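Local coordinates for protein cytochrome P450 CYP260B1 (PDB 5HIW) that is a bacterial cytochrome P450, a largely helical protein that holds protoporphyrin IX containing Fe in an internal pocket, at residues T65-K69 against M157-V161. Sequence-based numbering, arbitrary orientation.
Sequences TGIMK and MIRSV
In this cytochrome P450 fold, the loop between the B and C helices lies against the C-terminal end of the F helix (147-162). From an extended Thr-65, segment 65-69 turns at Gly-66 (phi/psi 55°/-137°; positive phi suits a residue without a side chain), then makes a short 3-10 turn at Ile-67 and Met-68, Lys-69 N donating a hydrogen bond to Gly-66 O at 3.0 Å. That turn points both apolar side chains at the helix. Ile-67 (chi1 p, chi2 t) is the main bump: its slim, extended tip enters the hollow formed by Met-157, Ser-160 and Val-161, with CD1 3.6 Å from Met-157 CB. Small Ser-160 leaves room there, its OG 3.6 Å from Ile-67 CD1. In return, branched Val-161 (chi1 t) packs CG2 against both loop side chains, 4.1 Å from Ile-67 CD1 and 3.8 Å from Met-68 CG. The flexible side chain of Met-68, folded m, m, m, is about 7 Å from the bound protoporphyrin IX containing Fe; Leu-227 of helix 218-229 touches both loop side chains. Beside these contacts, water accepts from Ile-67 N (3.0 Å) and donates to Ser-160 OG (3.0 Å), while Ser-160 OG, chi1 p, donates to Met-157 O at 2.6 Å.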
ATOM      1  N   THR A  65     -17.195   0.781   9.011  1.00 33.97           N
ATOM      2  CA  THR A  65     -17.202   1.290  10.357  1.00 34.48           C
ATOM      3  C   THR A  65     -16.365   2.570  10.429  1.00 37.36           C
ATOM      4  O   THR A  65     -15.419   2.820   9.630  1.00 31.34           O
ATOM      5  CB  THR A  65     -16.684   0.246  11.359  1.00 32.92           C
ATOM      6  OG1 THR A  65     -16.919   0.724  12.682  1.00 37.42           O
ATOM      7  CG2 THR A  65     -15.187   0.036  11.199  1.00 37.25           C
ATOM      8  N   GLY A  66     -16.726   3.400  11.390  1.00 30.23           N
ATOM      9  CA  GLY A  66     -16.010   4.619  11.625  1.00 28.45           C
ATOM     10  C   GLY A  66     -15.944   5.442  10.388  1.00 27.94           C
ATOM     11  O   GLY A  66     -16.930   5.523   9.655  1.00 31.05           O
ATOM     12  N   ILE A  67     -14.755   6.006  10.127  1.00 29.82           N
ATOM     13  CA  ILE A  67     -14.574   6.967   9.056  1.00 28.45           C
ATOM     14  C   ILE A  67     -14.557   6.257   7.714  1.00 26.02           C
ATOM     15  O   ILE A  67     -14.642   6.928   6.695  1.00 26.58           O
ATOM     16  CB  ILE A  67     -13.287   7.790   9.176  1.00 26.97           C
ATOM     17  CG1 ILE A  67     -12.023   6.928   8.887  1.00 26.56           C
ATOM     18  CG2 ILE A  67     -13.138   8.448  10.537  1.00 28.40           C
ATOM     19  CD1 ILE A  67     -10.732   7.659   9.232  1.00 28.04           C
ATOM     20  N   MET A  68     -14.482   4.949   7.726  1.00 26.26           N
ATOM     21  CA  MET A  68     -14.594   4.172   6.492  1.00 30.14           C
ATOM     22  C   MET A  68     -16.031   3.803   6.126  1.00 34.71           C
ATOM     23  O   MET A  68     -16.254   3.156   5.068  1.00 25.29           O
ATOM     24  CB  MET A  68     -13.802   2.875   6.607  1.00 30.48           C
ATOM     25  CG  MET A  68     -12.306   3.058   6.848  1.00 33.20           C
ATOM     26  SD  MET A  68     -11.562   3.717   5.354  1.00 36.56           S
ATOM     27  CE  MET A  68     -11.751   2.230   4.315  1.00 34.63           C
ATOM     28  N   LYS A  69     -17.004   4.180   6.949  1.00 33.67           N
ATOM     29  CA  LYS A  69     -18.384   3.729   6.689  1.00 35.97           C
ATOM     30  C   LYS A  69     -18.895   4.222   5.337  1.00 28.16           C
ATOM     31  O   LYS A  69     -18.795   5.399   5.011  1.00 29.40           O
ATOM     32  CB  LYS A  69     -19.340   4.136   7.824  1.00 41.81           C
ATOM     33  CG  LYS A  69     -20.661   3.341   7.790  1.00 52.14           C
ATOM     34  CD  LYS A  69     -21.489   3.450   9.068  1.00 55.15           C
ATOM     35  CE  LYS A  69     -22.353   4.704   9.089  1.00 61.55           C
ATOM     36  NZ  LYS A  69     -22.811   5.103  10.464  1.00 69.05           N
ATOM     37  N   MET A 157      -6.296   9.439  11.646  1.00 22.90           N
ATOM     38  CA  MET A 157      -7.346   8.708  10.871  1.00 23.93           C
ATOM     39  C   MET A 157      -7.004   7.253  10.660  1.00 23.50           C
ATOM     40  O   MET A 157      -7.818   6.364  10.923  1.00 28.56           O
ATOM     41  CB  MET A 157      -7.651   9.395   9.573  1.00 22.88           C
ATOM     42  CG  MET A 157      -8.184  10.803   9.795  1.00 25.73           C
ATOM     43  SD  MET A 157      -8.890  11.394   8.249  1.00 26.55           S
ATOM     44  CE  MET A 157      -7.423  11.862   7.409  1.00 26.35           C
ATOM     45  N   ILE A 158      -5.780   6.989  10.245  1.00 23.50           N
ATOM     46  CA  ILE A 158      -5.306   5.669   9.966  1.00 28.42           C
ATOM     47  C   ILE A 158      -5.316   4.828  11.257  1.00 30.77           C
ATOM     48  O   ILE A 158      -5.801   3.737  11.269  1.00 29.87           O
ATOM     49  CB  ILE A 158      -3.924   5.722   9.259  1.00 29.85           C
ATOM     50  CG1 ILE A 158      -4.094   6.238   7.838  1.00 28.54           C
ATOM     51  CG2 ILE A 158      -3.278   4.329   9.204  1.00 35.02           C
ATOM     52  CD1 ILE A 158      -2.813   6.310   6.990  1.00 27.43           C
ATOM     53  N   ARG A 159      -4.823   5.367  12.352  1.00 31.11           N
ATOM     54  CA  ARG A 159      -4.932   4.675  13.653  1.00 37.94           C
ATOM     55  C   ARG A 159      -6.371   4.249  13.981  1.00 34.22           C
ATOM     56  O   ARG A 159      -6.587   3.126  14.491  1.00 37.24           O
ATOM     57  CB  ARG A 159      -4.357   5.557  14.770  1.00 37.21           C
ATOM     58  CG  ARG A 159      -4.273   4.908  16.150  1.00 42.36           C
ATOM     59  CD  ARG A 159      -3.256   5.655  17.044  1.00 51.03           C
ATOM     60  NE  ARG A 159      -3.420   5.489  18.510  1.00 50.03           N
ATOM     61  CZ  ARG A 159      -2.934   4.492  19.253  1.00 60.48           C
ATOM     62  NH1 ARG A 159      -2.228   3.478  18.719  1.00 61.39           N
ATOM     63  NH2 ARG A 159      -3.180   4.512  20.566  1.00 63.44           N
ATOM     64  N   SER A 160      -7.351   5.106  13.678  1.00 31.41           N
ATOM     65  CA  SER A 160      -8.736   4.821  14.016  1.00 28.58           C
ATOM     66  C   SER A 160      -9.299   3.638  13.190  1.00 35.02           C
ATOM     67  O   SER A 160     -10.249   2.972  13.619  1.00 37.59           O
ATOM     68  CB  SER A 160      -9.645   6.058  13.904  1.00 31.35           C
ATOM     69  OG  SER A 160      -9.880   6.502  12.525  1.00 28.92           O
ATOM     70  N   VAL A 161      -8.726   3.399  12.019  1.00 30.68           N
ATOM     71  CA  VAL A 161      -9.123   2.301  11.108  1.00 34.16           C
ATOM     72  C   VAL A 161      -8.460   0.992  11.503  1.00 42.09           C
ATOM     73  O   VAL A 161      -8.927  -0.096  11.170  1.00 41.81           O
ATOM     74  CB  VAL A 161      -8.675   2.568   9.657  1.00 32.12           C
ATOM     75  CG1 VAL A 161      -8.991   1.375   8.762  1.00 35.18           C
ATOM     76  CG2 VAL A 161      -9.365   3.833   9.150  1.00 32.46           C
TER
HETATM   77  O   HOH W   1     -12.645   5.440  12.123  1.00 30.26           O